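Local atomic coordinates of putative transcriptional regulator protein (Vibrio parahaemolyticus, PDB entry 3ER6), a protein that is of unknown function but probably acts as an AraC-family DNA-binding transcription regulator, this chain being its DJ-1/PfpI-like part. Residues A[130-134]-A[148-152]; A[78-84]-A[111-117]; A[46-52]-A[67-72]. The protein carries 1 engineered substitution. All blocks are in the same frame, centred on the assembly; numbering follows the deposited sequence.

Interaction 1: residues A[130-134]-A[148-152]; sequences NKAVM and EIMLM
K131 and A132 run parallel to M150 and L151, and backbone bonds stitch the two short strands together. The N-H of M150 reaches N130 O at 3.1 Å, A132 N donates to M150 O at 2.9 Å, and M152 N closes the ladder on A132 O at 2.8 Å. On one face of the ribbon the K131 and M150 side chains lie side by side and point the same way, both extended, with K131 CE 4.1 Å from M150 SD. M152, bent at chi2 and chi3, crosses the lysine obliquely, its SD near K131 CD. The other face is apolar. A132 CB rests on I149 CG2 at 3.6 Å, while L151 sends CD2 across to the backbone between V133 and M134 and onto M134 CB at 4.0 Å. The two strands and helix 136-145 between them form a small beta-alpha-beta unit, apart from the main sheet. Water joins the ends: one molecule accepts from M134 N and lies 2.9 Å from M152 O, to which it can donate, and another donates to E148 O with a weak second bond to N130 O. Further out, F142 of the connecting helix backs A132, I149 and L151, with A139 also on L151. L158 of strand 157-160 touches K131, V133 and M152, and helix 117-124 meets V133, M134 and I149.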
# COMPACT_ATOMS: atom_id res chain seq x y z
N ASN A 130 -18.73 -11.36 18.08
CA ASN A 130 -19.57 -11.09 16.94
C ASN A 130 -19.81 -9.60 16.68
O ASN A 130 -20.91 -9.22 16.30
CB ASN A 130 -20.92 -11.83 17.03
CG ASN A 130 -20.85 -13.27 16.48
OD1 ASN A 130 -21.87 -13.96 16.36
ND2 ASN A 130 -19.63 -13.73 16.17
N LYS A 131 -18.77 -8.78 16.79
CA LYS A 131 -18.85 -7.40 16.27
C LYS A 131 -17.72 -7.11 15.27
O LYS A 131 -16.61 -7.59 15.44
CB LYS A 131 -18.80 -6.37 17.42
CG LYS A 131 -19.87 -6.62 18.47
CD LYS A 131 -19.72 -5.70 19.66
CE LYS A 131 -21.07 -5.63 20.41
NZ LYS A 131 -21.25 -4.33 21.13
N ALA A 132 -17.99 -6.31 14.26
CA ALA A 132 -16.95 -6.09 13.25
C ALA A 132 -17.03 -4.69 12.73
O ALA A 132 -17.90 -3.91 13.13
CB ALA A 132 -17.13 -7.07 12.06
N VAL A 133 -16.16 -4.40 11.78
CA VAL A 133 -16.17 -3.11 11.07
C VAL A 133 -16.11 -3.37 9.56
O VAL A 133 -15.51 -4.35 9.13
CB VAL A 133 -14.95 -2.24 11.54
CG1 VAL A 133 -15.09 -1.88 13.03
CG2 VAL A 133 -13.59 -2.98 11.26
N MET A 134 -16.70 -2.52 8.73
CA MET A 134 -16.44 -2.65 7.30
C MET A 134 -16.59 -1.27 6.71
O MET A 134 -17.34 -0.45 7.29
CB MET A 134 -17.40 -3.65 6.64
CG MET A 134 -17.23 -3.86 5.11
SD MET A 134 -15.52 -4.19 4.45
CE MET A 134 -15.06 -5.51 5.49
N GLU A 148 -25.77 -11.62 11.67
CA GLU A 148 -25.56 -11.85 13.12
C GLU A 148 -24.35 -11.11 13.68
O GLU A 148 -24.11 -11.11 14.89
CB GLU A 148 -25.41 -13.36 13.40
CG GLU A 148 -24.09 -14.06 12.92
CD GLU A 148 -24.02 -14.34 11.41
OE1 GLU A 148 -24.95 -13.93 10.65
OE2 GLU A 148 -23.01 -14.96 10.98
N ILE A 149 -23.57 -10.49 12.80
CA ILE A 149 -22.43 -9.69 13.25
C ILE A 149 -22.81 -8.20 13.24
O ILE A 149 -23.22 -7.65 12.22
CB ILE A 149 -21.17 -9.96 12.40
CG1 ILE A 149 -20.82 -11.45 12.45
CG2 ILE A 149 -19.99 -9.04 12.89
CD1 ILE A 149 -19.65 -11.88 11.53
N MET A 150 -22.72 -7.55 14.38
CA MET A 150 -23.03 -6.14 14.45
C MET A 150 -21.88 -5.31 13.89
O MET A 150 -20.76 -5.42 14.38
CB MET A 150 -23.26 -5.74 15.90
CG MET A 150 -23.80 -4.29 16.14
SD MET A 150 -23.85 -3.93 17.95
CE MET A 150 -23.93 -2.15 17.90
N LEU A 151 -22.15 -4.47 12.90
CA LEU A 151 -21.14 -3.54 12.40
C LEU A 151 -21.06 -2.30 13.29
O LEU A 151 -22.09 -1.64 13.57
CB LEU A 151 -21.46 -3.11 10.97
CG LEU A 151 -21.20 -4.10 9.84
CD1 LEU A 151 -21.58 -3.42 8.49
CD2 LEU A 151 -19.66 -4.53 9.83
N MET A 152 -19.85 -1.96 13.71
CA MET A 152 -19.63 -0.82 14.56
C MET A 152 -19.38 0.33 13.61
O MET A 152 -18.27 0.53 13.12
CB MET A 152 -18.45 -1.10 15.46
CG MET A 152 -18.68 -2.34 16.31
SD MET A 152 -20.25 -2.35 17.26
CE MET A 152 -19.75 -1.22 18.51
O HOH W 1 -24.19 -9.60 17.24
O HOH W 2 -17.83 -0.26 10.36

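Interaction 2: residues A[78-84]-A[111-117]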
# COMPACT_ATOMS: atom_id res chain seq x y z
N LEU A 78 -0.62 -13.36 11.80
CA LEU A 78 -1.08 -13.70 10.46
C LEU A 78 -1.85 -12.50 9.94
O LEU A 78 -2.78 -12.05 10.60
CB LEU A 78 -1.96 -14.98 10.44
CG LEU A 78 -2.70 -15.29 9.11
CD1 LEU A 78 -1.76 -15.78 7.97
CD2 LEU A 78 -3.89 -16.30 9.26
N ILE A 79 -1.48 -11.97 8.76
CA ILE A 79 -2.30 -10.94 8.11
C ILE A 79 -3.11 -11.58 6.98
O ILE A 79 -2.57 -12.33 6.16
CB ILE A 79 -1.43 -9.79 7.55
CG1 ILE A 79 -0.52 -9.29 8.65
CG2 ILE A 79 -2.33 -8.64 6.94
CD1 ILE A 79 0.44 -8.25 8.19
N ILE A 80 -4.40 -11.32 6.97
CA ILE A 80 -5.23 -11.78 5.90
C ILE A 80 -5.61 -10.56 5.11
O ILE A 80 -6.36 -9.67 5.60
CB ILE A 80 -6.49 -12.48 6.43
CG1 ILE A 80 -6.11 -13.68 7.34
CG2 ILE A 80 -7.44 -12.82 5.30
CD1 ILE A 80 -7.37 -14.20 8.10
N GLY A 81 -5.08 -10.48 3.89
CA GLY A 81 -5.41 -9.31 3.03
C GLY A 81 -6.78 -9.35 2.34
O GLY A 81 -7.60 -10.25 2.56
N SER A 82 -7.01 -8.37 1.45
CA SER A 82 -8.20 -8.24 0.64
C SER A 82 -8.55 -9.49 -0.17
O SER A 82 -7.67 -10.19 -0.72
CB SER A 82 -8.06 -7.05 -0.33
OG SER A 82 -9.29 -6.82 -0.96
N ILE A 83 -9.85 -9.76 -0.25
CA ILE A 83 -10.30 -10.80 -1.16
C ILE A 83 -11.01 -10.20 -2.35
O ILE A 83 -11.62 -10.93 -3.14
CB ILE A 83 -11.17 -11.92 -0.43
CG1 ILE A 83 -12.45 -11.35 0.24
CG2 ILE A 83 -10.32 -12.69 0.60
CD1 ILE A 83 -13.48 -12.51 0.68
N GLY A 84 -10.92 -8.88 -2.48
CA GLY A 84 -11.70 -8.16 -3.51
C GLY A 84 -13.20 -8.26 -3.22
O GLY A 84 -13.62 -8.15 -2.09
N ILE A 111 -4.39 -12.48 14.68
CA ILE A 111 -5.00 -12.53 13.35
C ILE A 111 -5.40 -11.10 12.96
O ILE A 111 -6.27 -10.45 13.59
CB ILE A 111 -6.26 -13.44 13.28
CG1 ILE A 111 -6.06 -14.81 13.97
CG2 ILE A 111 -6.80 -13.60 11.83
CD1 ILE A 111 -4.91 -15.71 13.31
N VAL A 112 -4.79 -10.60 11.90
CA VAL A 112 -5.01 -9.20 11.51
C VAL A 112 -5.69 -9.26 10.14
O VAL A 112 -5.10 -9.81 9.19
CB VAL A 112 -3.66 -8.41 11.35
CG1 VAL A 112 -3.98 -6.96 10.94
CG2 VAL A 112 -2.78 -8.46 12.65
N ALA A 113 -6.90 -8.75 10.04
CA ALA A 113 -7.68 -8.86 8.81
C ALA A 113 -7.92 -7.45 8.33
O ALA A 113 -8.38 -6.60 9.11
CB ALA A 113 -9.04 -9.57 9.07
N ILE A 114 -7.58 -7.19 7.05
CA ILE A 114 -7.65 -5.85 6.47
C ILE A 114 -8.54 -5.85 5.25
O ILE A 114 -8.51 -6.84 4.48
CB ILE A 114 -6.15 -5.33 6.15
CG1 ILE A 114 -5.46 -6.18 5.09
CG2 ILE A 114 -5.27 -5.40 7.43
CD1 ILE A 114 -4.05 -5.63 4.69
N ASP A 115 -9.36 -4.78 5.07
CA ASP A 115 -10.19 -4.66 3.91
C ASP A 115 -11.12 -5.89 3.94
O ASP A 115 -11.51 -6.34 5.03
CB ASP A 115 -9.34 -4.61 2.62
CG ASP A 115 -10.17 -4.14 1.35
OD1 ASP A 115 -11.35 -3.74 1.44
OD2 ASP A 115 -9.60 -4.17 0.26
N THR A 116 -11.48 -6.43 2.78
CA THR A 116 -12.41 -7.60 2.73
C THR A 116 -11.84 -8.93 3.35
O THR A 116 -12.56 -9.90 3.50
CB THR A 116 -13.00 -7.84 1.33
OG1 THR A 116 -11.97 -8.05 0.37
CG2 THR A 116 -13.84 -6.64 0.91
N GLY A 117 -10.56 -8.96 3.69
CA GLY A 117 -10.03 -10.01 4.60
C GLY A 117 -10.92 -10.14 5.84
O GLY A 117 -10.99 -11.23 6.48
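Strand 78-80 lies beside strand 111-114 in parallel register, L78 facing I111, I79 facing V112 and I80 facing A113. Three backbone bonds hold the pair: V112 N to L78 O and I80 N to V112 O, both 2.8 Å, then I114 N to I80 O. This part is buried and apolar. I80 CD1 meets I111 CG2 at 3.8 Å on one face, where V121 covers both residues; on the other, I79 CG2 meets I114 CD1 under helix 22-37. Beyond the strands the segments stay close, and hydroxyls take over the joining. G117, with no side chain, brings its CA to 3.2 Å from G81 O. T116 OG1 takes the N-H of I83 at 2.8 Å and donates to G84 O at 3.0 Å, in the carbonyl plane on a lone pair; chi1 of 58° sets this oxygen between its own backbone N and carbonyl carbon, turned to the 82-84 loop. S82 OG accepts from G84 N in an ST turn and gives its proton to D115 OD2 at 2.9 Å, coming from above the carboxylate plane. G84 alone is partly exposed, and the contact opens toward solvent there. The strand, the type II' turn from I114 to G117 with D115 at positive phi (60°), and helix 117-124 recall the nucleophile elbow of the DJ-1/PfpI fold, D115 probably occupying the position of the cysteine in many relatives. With S82 on OD2 and H135 NE2 on OD1, both oxygens are engaged, so the rotation of the D115 carboxylate is probably fixed.

Interaction 3: residues A[46-52]-A[67-72]; sequences HVVTPNN and AQWQSF
V48 and W69 bring the two backbones to 5.6 Å between their CA atoms, but no backbone bond links segments 46-52 and 67-72. The first runs along a strand, then folds through a type I beta turn from T49 to N52; the second winds into a 3-10 segment at 69-71. N52, at positive phi, turns its side chain toward the second segment and does most of the polar work. Its OD1 accepts the N-H of W69, the first residue of the 3-10 segment, at 3.0 Å, and takes a proton from a water that accepts from T49 N and donates to A67 O. Its ND2 reaches Q70 OE1 at 2.8 Å, in the carbonyl plane on a lone pair, so both ends of the amide are gripped. The Q68 side chain crosses that of N52 at about a right angle, its CB and CG 3.6 Å from N52 CG. The W69 indole, with CG set between its backbone N and carbonyl carbon (chi1 63°), gives its NE1 proton to P50 O at 2.9 Å; the bond is bent (135°), and the donor lies above the carbonyl plane. Q70 CD covers the centre of one indole face. Apolar contacts continue toward the strand: V48 CG2 lies 3.9 Å from W69 CB, and V48 CG1 the same distance from F72 CE2. F72 CZ sits over one face of the H46 ring, offset toward its rim and 3.4 Å from CG, with the ring planes 47° apart. Strand 43-48 edges the main sheet within the chain; V12 of the adjoining strand 9-14 touches V48 and F72, helix 95-106 meets P50 and W69 through L97 and its W100 NE1 hydrogen-bonds to F72 O, and V47 bonds through its backbone to the second subunit.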
# COMPACT_ATOMS: atom_id res chain seq x y z
N HIS A 46 6.72 -13.10 5.62
CA HIS A 46 6.55 -13.95 4.43
C HIS A 46 5.23 -13.65 3.77
O HIS A 46 4.21 -13.76 4.43
CB HIS A 46 6.59 -15.47 4.78
CG HIS A 46 7.74 -15.85 5.68
ND1 HIS A 46 8.92 -16.36 5.19
CD2 HIS A 46 7.88 -15.79 7.03
CE1 HIS A 46 9.74 -16.59 6.19
NE2 HIS A 46 9.14 -16.27 7.32
N VAL A 47 5.25 -13.27 2.50
CA VAL A 47 4.02 -13.27 1.72
C VAL A 47 3.71 -14.68 1.19
O VAL A 47 4.59 -15.34 0.61
CB VAL A 47 4.10 -12.25 0.55
CG1 VAL A 47 2.94 -12.39 -0.40
CG2 VAL A 47 4.19 -10.78 1.14
N VAL A 48 2.48 -15.11 1.37
CA VAL A 48 1.97 -16.38 0.81
C VAL A 48 0.67 -16.16 0.06
O VAL A 48 -0.06 -15.19 0.32
CB VAL A 48 1.74 -17.48 1.90
CG1 VAL A 48 3.09 -17.86 2.53
CG2 VAL A 48 0.70 -17.01 2.95
N THR A 49 0.41 -17.02 -0.92
CA THR A 49 -0.79 -16.89 -1.73
C THR A 49 -1.60 -18.17 -1.58
O THR A 49 -1.07 -19.24 -1.24
CB THR A 49 -0.47 -16.62 -3.21
OG1 THR A 49 0.10 -17.82 -3.79
CG2 THR A 49 0.51 -15.34 -3.38
N PRO A 50 -2.92 -18.07 -1.78
CA PRO A 50 -3.80 -19.18 -1.45
C PRO A 50 -3.47 -20.52 -2.12
O PRO A 50 -3.69 -21.58 -1.48
CB PRO A 50 -5.21 -18.70 -1.86
CG PRO A 50 -5.11 -17.19 -1.95
CD PRO A 50 -3.64 -16.92 -2.38
N ASN A 51 -2.97 -20.48 -3.35
CA ASN A 51 -2.59 -21.68 -4.09
C ASN A 51 -1.07 -21.72 -4.25
O ASN A 51 -0.53 -22.52 -5.03
CB ASN A 51 -3.28 -21.65 -5.48
CG ASN A 51 -3.01 -20.30 -6.24
OD1 ASN A 51 -2.29 -19.38 -5.74
ND2 ASN A 51 -3.58 -20.19 -7.44
N ASN A 52 -0.36 -20.88 -3.51
CA ASN A 52 1.11 -20.76 -3.62
C ASN A 52 1.57 -20.46 -5.06
O ASN A 52 2.75 -20.74 -5.43
CB ASN A 52 1.82 -22.03 -3.06
CG ASN A 52 1.37 -22.36 -1.63
OD1 ASN A 52 1.49 -21.52 -0.75
ND2 ASN A 52 0.88 -23.59 -1.39
N ALA A 67 7.69 -18.77 -0.22
CA ALA A 67 7.30 -19.73 0.80
C ALA A 67 5.88 -20.16 0.48
O ALA A 67 5.13 -19.40 -0.15
CB ALA A 67 7.40 -19.08 2.18
N GLN A 68 5.52 -21.38 0.90
CA GLN A 68 4.14 -21.91 0.82
C GLN A 68 3.45 -21.77 2.18
O GLN A 68 4.09 -21.93 3.23
CB GLN A 68 4.18 -23.40 0.39
CG GLN A 68 4.75 -23.58 -1.02
CD GLN A 68 4.53 -24.98 -1.59
OE1 GLN A 68 4.68 -25.94 -0.85
NE2 GLN A 68 4.20 -25.10 -2.90
N TRP A 69 2.15 -21.45 2.18
CA TRP A 69 1.43 -21.28 3.46
C TRP A 69 1.48 -22.54 4.32
O TRP A 69 1.55 -22.45 5.56
CB TRP A 69 0.00 -20.79 3.25
CG TRP A 69 -0.97 -21.69 2.48
CD1 TRP A 69 -1.29 -21.63 1.14
CD2 TRP A 69 -1.75 -22.78 3.01
NE1 TRP A 69 -2.20 -22.59 0.83
CE2 TRP A 69 -2.51 -23.31 1.94
CE3 TRP A 69 -1.88 -23.34 4.29
CZ2 TRP A 69 -3.42 -24.37 2.12
CZ3 TRP A 69 -2.76 -24.41 4.47
CH2 TRP A 69 -3.49 -24.94 3.39
N GLN A 70 1.51 -23.71 3.66
CA GLN A 70 1.56 -25.01 4.35
C GLN A 70 2.87 -25.20 5.13
O GLN A 70 2.91 -25.99 6.06
CB GLN A 70 1.36 -26.22 3.38
CG GLN A 70 0.02 -26.36 2.72
CD GLN A 70 -0.07 -25.63 1.39
OE1 GLN A 70 0.72 -24.69 1.15
NE2 GLN A 70 -1.06 -26.00 0.54
N SER A 71 3.93 -24.46 4.82
CA SER A 71 5.17 -24.59 5.62
C SER A 71 5.11 -23.93 6.99
O SER A 71 6.06 -24.03 7.76
CB SER A 71 6.37 -24.00 4.86
OG SER A 71 6.51 -24.64 3.60
N PHE A 72 4.03 -23.22 7.31
CA PHE A 72 3.94 -22.49 8.56
C PHE A 72 2.98 -23.17 9.53
O PHE A 72 1.79 -23.14 9.32
CB PHE A 72 3.58 -21.00 8.31
CG PHE A 72 4.60 -20.29 7.45
CD1 PHE A 72 5.82 -19.91 7.96
CD2 PHE A 72 4.35 -20.04 6.11
CE1 PHE A 72 6.80 -19.32 7.17
CE2 PHE A 72 5.29 -19.42 5.31
CZ PHE A 72 6.53 -19.06 5.81
O HOH W 3 2.57 -18.91 -1.21
O HOH W 4 4.21 -23.09 -5.01

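Interaction 2 is the core contact, its centre about 4 Å from the centre of the chain and almost wholly buried, whereas interactions 1 and 3 lie towards opposite sides of the chain and are partly buried. Interactions 2 and 3 share the main sheet, the one pairing two inner strands, the other covering the end of an outer strand with a loop. Interaction 1 belongs to a separate two-strand sheet but touches interaction 2, M134 CE packing against D115 O at 3.7 Å. Backbone ladders dominate 1 and open 2, where buried hydroxyls and a carboxylate take over; interaction 3 has side-chain amides, aromatic rings and water instead.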